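Local coordinates for protein coclaurine N-methyltransferase (Coptis japonica, PDB 6GKZ) that catalyses the N-methylation of coclaurine, a benzyltetrahydroisoquinoline, from S-adenosyl-L-methionine in plant alkaloid biosynthesis, at residues R29-R34 / E238-D243; W38-T43 / C229-A234; N89-C94 / A110-Y115; I194-L199 / L223-I228. All coordinates share one frame; numbering follows the deposited sequence.

Contact 1 (R29-R34 / E238-D243)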
# COMPACT_ATOMS: atom_id res chain seq x y z
N ARG A 29 5.67 14.55 22.91
CA ARG A 29 4.49 13.73 22.76
C ARG A 29 3.27 14.54 22.35
O ARG A 29 2.47 14.07 21.55
CB ARG A 29 4.20 12.97 24.03
CG ARG A 29 5.37 12.13 24.43
CD ARG A 29 4.94 10.81 24.97
NE ARG A 29 6.08 10.15 25.59
CZ ARG A 29 6.38 10.23 26.88
NH1 ARG A 29 5.60 10.93 27.70
NH2 ARG A 29 7.45 9.61 27.35
N ARG A 30 3.14 15.76 22.89
CA ARG A 30 2.03 16.64 22.50
C ARG A 30 2.08 17.04 21.02
O ARG A 30 1.04 17.17 20.37
CB ARG A 30 1.99 17.90 23.37
CG ARG A 30 1.50 17.62 24.77
CD ARG A 30 1.54 18.85 25.65
NE ARG A 30 0.83 18.62 26.90
CZ ARG A 30 -0.40 19.04 27.15
NH1 ARG A 30 -1.07 19.73 26.23
NH2 ARG A 30 -0.97 18.78 28.32
N GLU A 31 3.28 17.23 20.49
CA GLU A 31 3.44 17.53 19.07
C GLU A 31 3.17 16.29 18.22
O GLU A 31 2.50 16.37 17.19
CB GLU A 31 4.83 18.09 18.79
CG GLU A 31 5.01 19.46 19.41
CD GLU A 31 3.80 20.35 19.12
OE1 GLU A 31 3.41 20.44 17.94
OE2 GLU A 31 3.23 20.94 20.08
N LEU A 32 3.70 15.15 18.64
CA LEU A 32 3.45 13.90 17.95
C LEU A 32 1.95 13.63 17.88
O LEU A 32 1.45 13.23 16.83
CB LEU A 32 4.16 12.75 18.65
CG LEU A 32 5.69 12.92 18.57
CD1 LEU A 32 6.44 11.87 19.39
CD2 LEU A 32 6.11 12.88 17.12
N ALA A 33 1.23 13.88 18.99
CA ALA A 33 -0.20 13.62 19.05
C ALA A 33 -0.93 14.49 18.03
O ALA A 33 -1.82 14.01 17.33
CB ALA A 33 -0.75 13.84 20.46
N ARG A 34 -0.54 15.75 17.94
CA ARG A 34 -1.15 16.63 16.95
C ARG A 34 -0.81 16.18 15.53
O ARG A 34 -1.63 16.35 14.62
CB ARG A 34 -0.72 18.07 17.19
CG ARG A 34 -1.42 18.66 18.40
CD ARG A 34 -0.91 20.04 18.77
NE ARG A 34 -1.04 21.03 17.70
CZ ARG A 34 -0.01 21.71 17.21
NH1 ARG A 34 1.22 21.51 17.68
NH2 ARG A 34 -0.20 22.60 16.24
N GLU A 238 7.27 19.32 7.42
CA GLU A 238 7.06 20.75 7.63
C GLU A 238 6.04 20.96 8.74
O GLU A 238 5.15 20.13 8.92
CB GLU A 238 6.55 21.42 6.35
CG GLU A 238 7.54 21.49 5.22
CD GLU A 238 6.84 21.78 3.90
OE1 GLU A 238 5.59 21.77 3.89
OE2 GLU A 238 7.53 22.00 2.89
N PRO A 239 6.15 22.08 9.47
CA PRO A 239 5.33 22.38 10.65
C PRO A 239 3.84 22.34 10.35
O PRO A 239 3.42 23.02 9.42
CB PRO A 239 5.77 23.81 11.05
CG PRO A 239 7.17 23.94 10.51
CD PRO A 239 7.18 23.12 9.22
N LEU A 240 3.05 21.57 11.11
CA LEU A 240 1.60 21.56 10.95
C LEU A 240 1.06 22.96 10.97
O LEU A 240 0.14 23.31 10.24
CB LEU A 240 0.92 20.76 12.06
CG LEU A 240 1.50 19.44 12.52
CD1 LEU A 240 1.77 19.52 14.00
CD2 LEU A 240 0.53 18.33 12.24
N ASP A 241 1.64 23.78 11.85
CA ASP A 241 1.24 25.17 12.02
C ASP A 241 2.17 25.89 12.98
O ASP A 241 3.10 25.30 13.52
CB ASP A 241 -0.20 25.25 12.54
CG ASP A 241 -0.41 24.48 13.84
OD1 ASP A 241 0.48 24.52 14.71
OD2 ASP A 241 -1.46 23.84 13.97
N ASP A 242 1.86 27.16 13.22
CA ASP A 242 2.74 28.07 13.96
C ASP A 242 3.03 27.65 15.38
O ASP A 242 3.93 28.19 16.02
CB ASP A 242 2.13 29.47 13.98
CG ASP A 242 1.91 30.01 12.59
OD1 ASP A 242 2.89 30.51 11.99
OD2 ASP A 242 0.77 29.90 12.09
N ASP A 243 2.28 26.67 15.89
CA ASP A 243 2.52 26.17 17.23
C ASP A 243 3.46 24.95 17.21
O ASP A 243 3.92 24.49 18.25
CB ASP A 243 1.20 25.83 17.92
CG ASP A 243 0.39 27.07 18.29
OD1 ASP A 243 0.76 28.19 17.86
OD2 ASP A 243 -0.63 26.94 19.01
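Arg34 and Leu240 bring a helix and an irregular loop to their nearest backbone approach, 8.2 Å between their CA atoms, so side chains must span the gap. Arg34 does most of this: its long chain turns about the CG-CD bond (chi3 59°) and presents the guanidinium to acids at its edge. Arg34 NH2 forms a salt bridge of 2.5 Å with Asp241 OD1, although as a hydrogen bond it is weak; the guanidinium and carboxylate planes lie only 24° apart. One helical turn earlier, Glu31 OE1 takes Arg34 NH1 at 2.5 Å, so two acids grip neighbouring corners of the same cation. Leu240 suits the space beside them, its CD1 lying 4.0 Å above one guanidinium face of Arg34 and its CD2 reaching Arg34 O. Asp241 OD1 has a second task, accepting the backbone N of Asp243 at 3.0 Å in an Asx turn. With an alanine at Asp241, Arg34 would probably lose its partner across the contact and the turn its side-chain tie. The helix belongs to 21-39, which on another side packs Leu32 against Glu332 and Met333 of helix 314-335, while the loop runs between the short strands 235-236 and 257-258.

Contact 2 (W38-T43 / C229-A234)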
# COMPACT_ATOMS: atom_id res chain seq x y z
N TRP A 38 -3.61 15.18 12.71
CA TRP A 38 -3.54 15.84 11.41
C TRP A 38 -3.46 14.82 10.28
O TRP A 38 -4.11 14.96 9.26
CB TRP A 38 -2.34 16.79 11.39
CG TRP A 38 -2.01 17.37 10.05
CD1 TRP A 38 -2.40 18.57 9.57
CD2 TRP A 38 -1.17 16.79 9.04
NE1 TRP A 38 -1.88 18.78 8.32
CE2 TRP A 38 -1.12 17.70 7.97
CE3 TRP A 38 -0.47 15.58 8.94
CZ2 TRP A 38 -0.38 17.45 6.80
CZ3 TRP A 38 0.26 15.33 7.77
CH2 TRP A 38 0.29 16.27 6.72
N GLY A 39 -2.66 13.77 10.47
CA GLY A 39 -2.45 12.78 9.43
C GLY A 39 -3.55 11.75 9.20
O GLY A 39 -3.75 11.31 8.08
N TYR A 40 -4.25 11.35 10.25
CA TYR A 40 -5.31 10.37 10.09
C TYR A 40 -6.59 11.03 9.58
O TYR A 40 -6.92 12.15 9.98
CB TYR A 40 -5.58 9.64 11.40
CG TYR A 40 -4.63 8.51 11.70
CD1 TYR A 40 -4.59 7.37 10.90
CD2 TYR A 40 -3.77 8.57 12.81
CE1 TYR A 40 -3.72 6.32 11.18
CE2 TYR A 40 -2.90 7.52 13.10
CZ TYR A 40 -2.88 6.39 12.28
OH TYR A 40 -2.02 5.35 12.57
N LYS A 41 -7.30 10.33 8.70
CA LYS A 41 -8.47 10.87 8.04
C LYS A 41 -9.74 10.12 8.46
O LYS A 41 -9.70 8.94 8.78
CB LYS A 41 -8.30 10.79 6.53
CG LYS A 41 -7.13 11.57 5.97
CD LYS A 41 -7.21 13.03 6.38
CE LYS A 41 -6.09 13.84 5.77
NZ LYS A 41 -6.10 15.21 6.31
N PRO A 42 -10.90 10.81 8.46
CA PRO A 42 -12.15 10.17 8.89
C PRO A 42 -12.58 9.01 7.98
O PRO A 42 -13.18 8.06 8.47
CB PRO A 42 -13.18 11.31 8.85
CG PRO A 42 -12.39 12.57 8.65
CD PRO A 42 -11.10 12.20 8.00
N THR A 43 -12.29 9.10 6.68
CA THR A 43 -12.58 8.00 5.75
C THR A 43 -11.34 7.51 5.02
O THR A 43 -10.48 8.31 4.64
CB THR A 43 -13.59 8.41 4.67
OG1 THR A 43 -12.97 9.34 3.76
CG2 THR A 43 -14.84 9.01 5.30
N CYS A 229 9.09 5.75 8.19
CA CYS A 229 7.77 5.95 7.65
C CYS A 229 6.79 6.07 8.77
O CYS A 229 7.12 5.82 9.92
CB CYS A 229 7.37 4.78 6.74
SG CYS A 229 7.16 3.17 7.59
N HIS A 230 5.57 6.46 8.42
CA HIS A 230 4.44 6.20 9.26
C HIS A 230 3.65 5.04 8.67
O HIS A 230 3.63 4.83 7.45
CB HIS A 230 3.55 7.44 9.41
CG HIS A 230 2.45 7.24 10.39
ND1 HIS A 230 1.24 6.66 10.05
CD2 HIS A 230 2.39 7.47 11.72
CE1 HIS A 230 0.48 6.58 11.12
NE2 HIS A 230 1.15 7.07 12.15
N LYS A 231 3.05 4.26 9.55
CA LYS A 231 2.16 3.15 9.21
C LYS A 231 1.24 3.45 8.01
O LYS A 231 1.10 2.65 7.09
CB LYS A 231 1.29 2.83 10.44
CG LYS A 231 0.95 1.40 10.63
CD LYS A 231 -0.26 1.25 11.55
CE LYS A 231 -0.43 2.42 12.50
NZ LYS A 231 -1.59 2.16 13.42
N THR A 232 0.63 4.64 8.05
CA THR A 232 -0.56 4.93 7.25
C THR A 232 -0.42 6.16 6.37
O THR A 232 -0.83 6.14 5.20
CB THR A 232 -1.80 5.14 8.16
OG1 THR A 232 -2.01 3.98 8.99
CG2 THR A 232 -3.04 5.42 7.32
N PHE A 233 0.10 7.26 6.91
CA PHE A 233 0.10 8.49 6.11
C PHE A 233 1.51 8.98 5.78
O PHE A 233 2.49 8.49 6.33
CB PHE A 233 -0.74 9.59 6.79
CG PHE A 233 -0.33 9.91 8.20
CD1 PHE A 233 0.71 10.79 8.44
CD2 PHE A 233 -1.02 9.37 9.28
CE1 PHE A 233 1.08 11.12 9.73
CE2 PHE A 233 -0.65 9.70 10.57
CZ PHE A 233 0.41 10.57 10.80
N ALA A 234 1.59 9.92 4.85
CA ALA A 234 2.87 10.40 4.31
C ALA A 234 2.88 11.91 4.29
O ALA A 234 1.83 12.51 4.16
CB ALA A 234 3.09 9.84 2.90
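Gly39, in the last turn of its helix, lies over the centre of the Phe233 ring, its CA 3.5 Å from the ring centroid in a CH-pi contact. Any CB here would run into the ring, hence a glycine. Phe233 holds CG between its backbone N and carbonyl carbon (chi1 56°), which sets the ring between Gly39 on one face and His230 ND1 on the other. Tyr40, where the chain leaves the helix, offers a ring face to two edges: that of Phe233, with centroids 5.3 Å apart and planes at 84°, and, more offset, that of His230, planes at 76°. Its CE1 also touches Thr232 OG1 at 3.6 Å. The hydroxyl of Tyr40 is hydrogen-bonded to Glu341 and receives a weak bond from Lys231 NZ, 3.3 Å from Tyr40 OH. His230 is steadied at both nitrogens: ND1 accepts from Thr232 N at 2.9 Å, and NE2 bonds to Glu341 as well. A leucine in place of Tyr40 would probably deprive both aromatic edges of their face and leave Glu341 without the phenolic partner. Farther on, Thr43 caps helix 44-58 through Glu46 N and packs on Glu340 of the second subunit. The contact thus fastens the C-terminal end of helix 21-39 to the end of strand 221-230, with Gln47 of helix 44-58 against Phe233.

Contact 3 (N89-C94 / A110-Y115). With SAH (S-adenosyl-L-homocysteine), chain E.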
# COMPACT_ATOMS: atom_id res chain seq x y z
N ASN A 89 30.53 0.11 14.34
CA ASN A 89 30.29 0.11 12.91
C ASN A 89 29.97 1.51 12.39
O ASN A 89 29.90 1.72 11.18
CB ASN A 89 29.15 -0.85 12.56
CG ASN A 89 29.48 -2.29 12.90
OD1 ASN A 89 30.12 -3.00 12.11
ND2 ASN A 89 29.04 -2.74 14.07
N LEU A 90 29.77 2.46 13.30
CA LEU A 90 29.37 3.82 12.94
C LEU A 90 28.16 3.81 12.02
O LEU A 90 28.09 4.59 11.07
CB LEU A 90 30.52 4.58 12.26
CG LEU A 90 31.89 4.53 12.96
CD1 LEU A 90 32.94 5.43 12.27
CD2 LEU A 90 31.77 4.85 14.44
N LYS A 91 27.22 2.92 12.31
CA LYS A 91 25.94 2.90 11.61
C LYS A 91 25.05 4.06 12.08
O LYS A 91 24.49 4.04 13.18
CB LYS A 91 25.23 1.55 11.81
CG LYS A 91 24.06 1.32 10.85
CD LYS A 91 23.42 -0.06 11.05
CE LYS A 91 22.45 -0.42 9.92
NZ LYS A 91 21.31 0.55 9.70
N GLY A 92 24.92 5.08 11.23
CA GLY A 92 24.11 6.23 11.55
C GLY A 92 22.73 6.05 10.95
O GLY A 92 22.29 6.84 10.12
N SER A 93 22.07 4.97 11.36
CA SER A 93 20.70 4.67 10.96
C SER A 93 20.15 3.58 11.88
O SER A 93 20.83 3.17 12.82
CB SER A 93 20.63 4.24 9.49
OG SER A 93 21.54 3.17 9.22
N CYS A 94 18.94 3.11 11.61
CA CYS A 94 18.28 2.17 12.51
C CYS A 94 19.11 0.91 12.77
O CYS A 94 19.72 0.35 11.85
CB CYS A 94 16.91 1.77 11.94
SG CYS A 94 15.80 0.98 13.14
N ALA A 110 23.39 -7.25 13.85
CA ALA A 110 22.14 -7.91 13.57
C ALA A 110 21.38 -7.22 12.43
O ALA A 110 20.81 -7.89 11.57
CB ALA A 110 21.29 -7.96 14.82
N MSE A 111 21.39 -5.89 12.43
CA MSE A 111 20.67 -5.12 11.40
C MSE A 111 21.37 -5.26 10.04
O MSE A 111 20.73 -5.46 9.00
CB MSE A 111 20.56 -3.64 11.79
CG MSE A 111 19.78 -2.78 10.78
SE MSE A 111 17.91 -3.38 10.46
CE MSE A 111 16.91 -2.09 11.56
N LEU A 112 22.69 -5.16 10.06
CA LEU A 112 23.49 -5.33 8.87
C LEU A 112 23.33 -6.72 8.25
O LEU A 112 23.27 -6.84 7.03
CB LEU A 112 24.95 -5.06 9.22
CG LEU A 112 25.27 -3.59 9.50
CD1 LEU A 112 26.68 -3.46 10.00
CD2 LEU A 112 25.08 -2.72 8.24
N ASP A 113 23.27 -7.75 9.08
CA ASP A 113 23.06 -9.12 8.63
C ASP A 113 21.66 -9.30 8.05
O ASP A 113 21.43 -10.10 7.14
CB ASP A 113 23.26 -10.11 9.78
CG ASP A 113 24.73 -10.30 10.16
OD1 ASP A 113 25.61 -10.05 9.31
OD2 ASP A 113 24.98 -10.72 11.31
N LEU A 114 20.71 -8.56 8.61
CA LEU A 114 19.34 -8.63 8.11
C LEU A 114 19.28 -8.03 6.71
O LEU A 114 18.59 -8.56 5.83
CB LEU A 114 18.40 -7.91 9.07
CG LEU A 114 16.93 -8.02 8.73
CD1 LEU A 114 16.53 -9.50 8.75
CD2 LEU A 114 16.12 -7.19 9.72
N TYR A 115 20.01 -6.94 6.49
CA TYR A 115 20.11 -6.34 5.15
C TYR A 115 20.63 -7.38 4.17
O TYR A 115 20.10 -7.50 3.07
CB TYR A 115 21.04 -5.11 5.13
CG TYR A 115 20.57 -3.92 5.94
CD1 TYR A 115 19.25 -3.79 6.35
CD2 TYR A 115 21.46 -2.92 6.30
CE1 TYR A 115 18.83 -2.71 7.11
CE2 TYR A 115 21.05 -1.85 7.05
CZ TYR A 115 19.74 -1.74 7.46
OH TYR A 115 19.36 -0.65 8.22
N SAH E . 23.00 4.39 4.78
CA SAH E . 23.90 5.10 5.69
CB SAH E . 23.71 6.62 5.57
CG SAH E . 22.28 7.15 5.47
SD SAH E . 22.16 8.86 6.04
C SAH E . 23.75 4.65 7.15
O SAH E . 24.65 4.81 7.98
OXT SAH E . 22.72 4.09 7.53
C5' SAH E . 22.06 9.63 4.40
C4' SAH E . 23.42 9.59 3.71
O4' SAH E . 23.25 9.71 2.32
C3' SAH E . 24.42 10.66 4.11
O3' SAH E . 25.22 10.20 5.18
C2' SAH E . 25.27 10.84 2.87
O2' SAH E . 26.47 10.08 2.99
C1' SAH E . 24.40 10.29 1.76
N9 SAH E . 23.85 11.32 0.88
C8 SAH E . 22.88 12.23 1.19
N7 SAH E . 22.64 12.97 0.08
C5 SAH E . 23.44 12.51 -0.92
C6 SAH E . 23.62 12.88 -2.25
N6 SAH E . 22.91 13.87 -2.77
N1 SAH E . 24.53 12.20 -3.02
C2 SAH E . 25.27 11.17 -2.49
N3 SAH E . 25.10 10.80 -1.17
C4 SAH E . 24.20 11.46 -0.42
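Lys91 and Tyr115 reach toward each other from opposite directions, the lysine end coming obliquely to the ring near its hydroxyl, and their polar ends form the tight heart of this buried contact. The lysine chain runs extended and then bends at its last torsion (chi4 -57°), which carries Lys91 NZ to Tyr115 OH, 2.7 Å away. The same Lys91 NZ donates to Cys94 O at 2.7 Å, approaching tilted from the carbonyl plane; a further bond to Ser93 OG is less sure, because that oxygen is modelled too close to the ligand. A buried ammonium needs such acceptors, while the aliphatic stem suits an apolar wall: Lys91 CE rests 3.7 Å from Met111 CG and 3.9 Å from Leu112 CD2. Beyond it the methyl CE of Met111, a selenomethionine, packs 3.6 Å from Cys94 SG. The looser side is at Asn89, partly exposed, whose OD1 slides past Leu112 CD1 at 4.1 Å; its ND2 is held instead by Glu108, which also takes the backbone N of Lys91. Tyr115 OH is bonded onward to Glu226, and Cys94 N to Glu198. Gly92 centres an inverse gamma turn and gives a weak bond from its N to SAH O, 3.3 Å. Gly92 and Ser93 belong to the S-adenosyl-L-homocysteine site, so the arrangement braces the loop at the amino-acid end of this methyltransferase's cofactor pocket against helix 104-118.

Contact 4 (I194-L199 / L223-I228); sequences ILVIEL and LFLEHI. With SAH (S-adenosyl-L-homocysteine), chain E.
Leu223 CD1 drops into the hollow between two branches of the neighbouring strand, 3.9 Å from both Ile194 CG2 and Val196 CG2. Its CG stands opposite the backbone N (chi1 162°), which turns the branch toward that strand. One step on, Leu225 CD1 meets Val196 CG1 at 3.8 Å, so beta-branched bumps alternate with leucine knobs on this face, and Ile213 and Leu210 of helix 206-214 cover its beginning. The other face carries Leu195, Phe224, Ile197 and Glu226. Here Ile197 CD1 comes to the edge of the Phe224 ring, 4.2 Å from CE2, and Ile197 CG2 rests 3.6 Å from Glu226 OE2. Glu198 leaves the strand with left-handed backbone angles, which brings its side chain alongside Glu226, pointing the same way, with the two OE2 atoms of Glu198 and Glu226 2.6 Å apart. These buried acids have other partners: Cys94 N for Glu198, and His346 with Tyr115 for Glu226. Three straight backbone bonds hold the strands in parallel step, and a fourth, more bent one runs from Glu198 N to Glu226 O where strand gives way to loop. At the strand end Ile197 O accepts SAH N at 2.9 Å, and Leu199 CD1 lies against the ribose. Parallel strands whose C-terminal ends meet the cofactor, beside the antiparallel strand 342-349, mark the Rossmann-like methyltransferase fold.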
# COMPACT_ATOMS: atom_id res chain seq x y z
N ILE A 194 21.85 -3.46 -5.21
CA ILE A 194 21.95 -2.08 -4.82
C ILE A 194 21.26 -1.91 -3.49
O ILE A 194 20.11 -2.33 -3.32
CB ILE A 194 21.32 -1.15 -5.85
CG1 ILE A 194 21.94 -1.40 -7.23
CG2 ILE A 194 21.49 0.29 -5.41
CD1 ILE A 194 21.61 -0.38 -8.29
N LEU A 195 21.96 -1.30 -2.54
CA LEU A 195 21.41 -1.12 -1.22
C LEU A 195 21.27 0.37 -0.93
O LEU A 195 22.23 1.12 -1.06
CB LEU A 195 22.29 -1.81 -0.18
CG LEU A 195 22.20 -3.32 0.04
CD1 LEU A 195 22.23 -4.08 -1.26
CD2 LEU A 195 23.38 -3.75 0.85
N VAL A 196 20.05 0.80 -0.57
CA VAL A 196 19.75 2.18 -0.20
C VAL A 196 19.21 2.24 1.24
O VAL A 196 18.05 1.91 1.48
CB VAL A 196 18.69 2.83 -1.13
CG1 VAL A 196 18.37 4.25 -0.68
CG2 VAL A 196 19.13 2.81 -2.59
N ILE A 197 20.04 2.67 2.19
CA ILE A 197 19.59 2.70 3.57
C ILE A 197 19.29 4.13 4.00
O ILE A 197 20.21 4.92 4.29
CB ILE A 197 20.64 2.06 4.54
CG1 ILE A 197 21.03 0.66 4.08
CG2 ILE A 197 20.11 2.03 5.98
CD1 ILE A 197 19.88 -0.24 3.77
N GLU A 198 18.00 4.48 4.02
CA GLU A 198 17.53 5.76 4.56
C GLU A 198 18.08 6.99 3.83
O GLU A 198 18.35 8.02 4.44
CB GLU A 198 17.85 5.87 6.05
CG GLU A 198 17.06 4.87 6.90
CD GLU A 198 17.35 4.96 8.38
OE1 GLU A 198 17.36 6.09 8.92
OE2 GLU A 198 17.58 3.91 9.02
N LEU A 199 18.21 6.89 2.51
CA LEU A 199 18.58 8.02 1.68
C LEU A 199 17.36 8.76 1.06
O LEU A 199 17.40 9.99 0.87
CB LEU A 199 19.51 7.54 0.57
CG LEU A 199 19.94 8.61 -0.42
CD1 LEU A 199 21.06 9.44 0.18
CD2 LEU A 199 20.35 7.97 -1.72
N LEU A 223 17.15 -4.44 -5.92
CA LEU A 223 17.33 -3.21 -5.19
C LEU A 223 16.68 -3.37 -3.83
O LEU A 223 15.51 -3.71 -3.74
CB LEU A 223 16.69 -2.04 -5.96
CG LEU A 223 16.40 -0.75 -5.20
CD1 LEU A 223 17.66 0.04 -4.92
CD2 LEU A 223 15.38 0.09 -5.97
N PHE A 224 17.45 -3.15 -2.77
CA PHE A 224 16.91 -3.21 -1.41
C PHE A 224 16.92 -1.82 -0.77
O PHE A 224 17.95 -1.13 -0.71
CB PHE A 224 17.69 -4.19 -0.54
CG PHE A 224 17.21 -4.23 0.89
CD1 PHE A 224 16.12 -5.01 1.25
CD2 PHE A 224 17.85 -3.49 1.88
CE1 PHE A 224 15.68 -5.05 2.57
CE2 PHE A 224 17.40 -3.52 3.20
CZ PHE A 224 16.31 -4.30 3.55
N LEU A 225 15.76 -1.43 -0.27
CA LEU A 225 15.56 -0.13 0.32
C LEU A 225 15.09 -0.24 1.77
O LEU A 225 14.15 -0.99 2.08
CB LEU A 225 14.54 0.63 -0.51
CG LEU A 225 13.90 1.84 0.13
CD1 LEU A 225 14.84 3.03 0.04
CD2 LEU A 225 12.58 2.14 -0.57
N GLU A 226 15.73 0.51 2.67
CA GLU A 226 15.14 0.74 3.99
C GLU A 226 14.70 2.19 4.10
O GLU A 226 15.45 3.11 3.75
CB GLU A 226 16.12 0.42 5.12
CG GLU A 226 15.67 0.97 6.50
CD GLU A 226 16.60 0.56 7.63
OE1 GLU A 226 16.63 -0.63 8.00
OE2 GLU A 226 17.32 1.43 8.15
N HIS A 227 13.49 2.42 4.60
CA HIS A 227 13.14 3.80 4.94
C HIS A 227 12.24 3.95 6.16
O HIS A 227 11.47 3.04 6.50
CB HIS A 227 12.48 4.48 3.74
CG HIS A 227 11.18 3.86 3.34
ND1 HIS A 227 9.96 4.33 3.80
CD2 HIS A 227 10.90 2.82 2.52
CE1 HIS A 227 8.99 3.60 3.29
NE2 HIS A 227 9.53 2.67 2.51
N ILE A 228 12.36 5.09 6.84
CA ILE A 228 11.47 5.38 7.96
C ILE A 228 10.13 5.77 7.37
O ILE A 228 10.04 6.10 6.18
CB ILE A 228 12.00 6.50 8.86
CG1 ILE A 228 12.18 7.79 8.05
CG2 ILE A 228 13.29 6.08 9.54
CD1 ILE A 228 12.07 9.05 8.87
N SAH E . 23.00 4.39 4.78
CA SAH E . 23.90 5.10 5.69
CB SAH E . 23.71 6.62 5.57
CG SAH E . 22.28 7.15 5.47
SD SAH E . 22.16 8.86 6.04
C SAH E . 23.75 4.65 7.15
O SAH E . 24.65 4.81 7.98
OXT SAH E . 22.72 4.09 7.53
C5' SAH E . 22.06 9.63 4.40
C4' SAH E . 23.42 9.59 3.71
O4' SAH E . 23.25 9.71 2.32
C3' SAH E . 24.42 10.66 4.11
O3' SAH E . 25.22 10.20 5.18
C2' SAH E . 25.27 10.84 2.87
O2' SAH E . 26.47 10.08 2.99
C1' SAH E . 24.40 10.29 1.76
N9 SAH E . 23.85 11.32 0.88
C8 SAH E . 22.88 12.23 1.19
N7 SAH E . 22.64 12.97 0.08
C5 SAH E . 23.44 12.51 -0.92
C6 SAH E . 23.62 12.88 -2.25
N6 SAH E . 22.91 13.87 -2.77
N1 SAH E . 24.53 12.20 -3.02
C2 SAH E . 25.27 11.17 -2.49
N3 SAH E . 25.10 10.80 -1.17
C4 SAH E . 24.20 11.46 -0.42

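How the contacts relate
Contacts 3 and 4 flank the bound S-adenosyl-L-homocysteine in the interior of the chain: their centres are 12 Å apart, both touch the ligand, and two probable hydrogen bonds join them, Tyr115 OH to Glu226 OE1 at 2.7 Å and Cys94 N to Glu198 OE2 at 3.0 Å. Contacts 1 and 2 lie away from the S-adenosyl-L-homocysteine site, share helix 21-39 and meet where Leu240 CD2 packs 3.4 Å from Trp38 CB. Strand 221-230 links the two regions, running from contact 4 straight into contact 2, although their centres are about 22 Å apart. Along the chain, contact 1 encloses contact 2, which in turn encloses contacts 3 and 4. Contact 1 is about 30 Å, centre to centre, from contact 3.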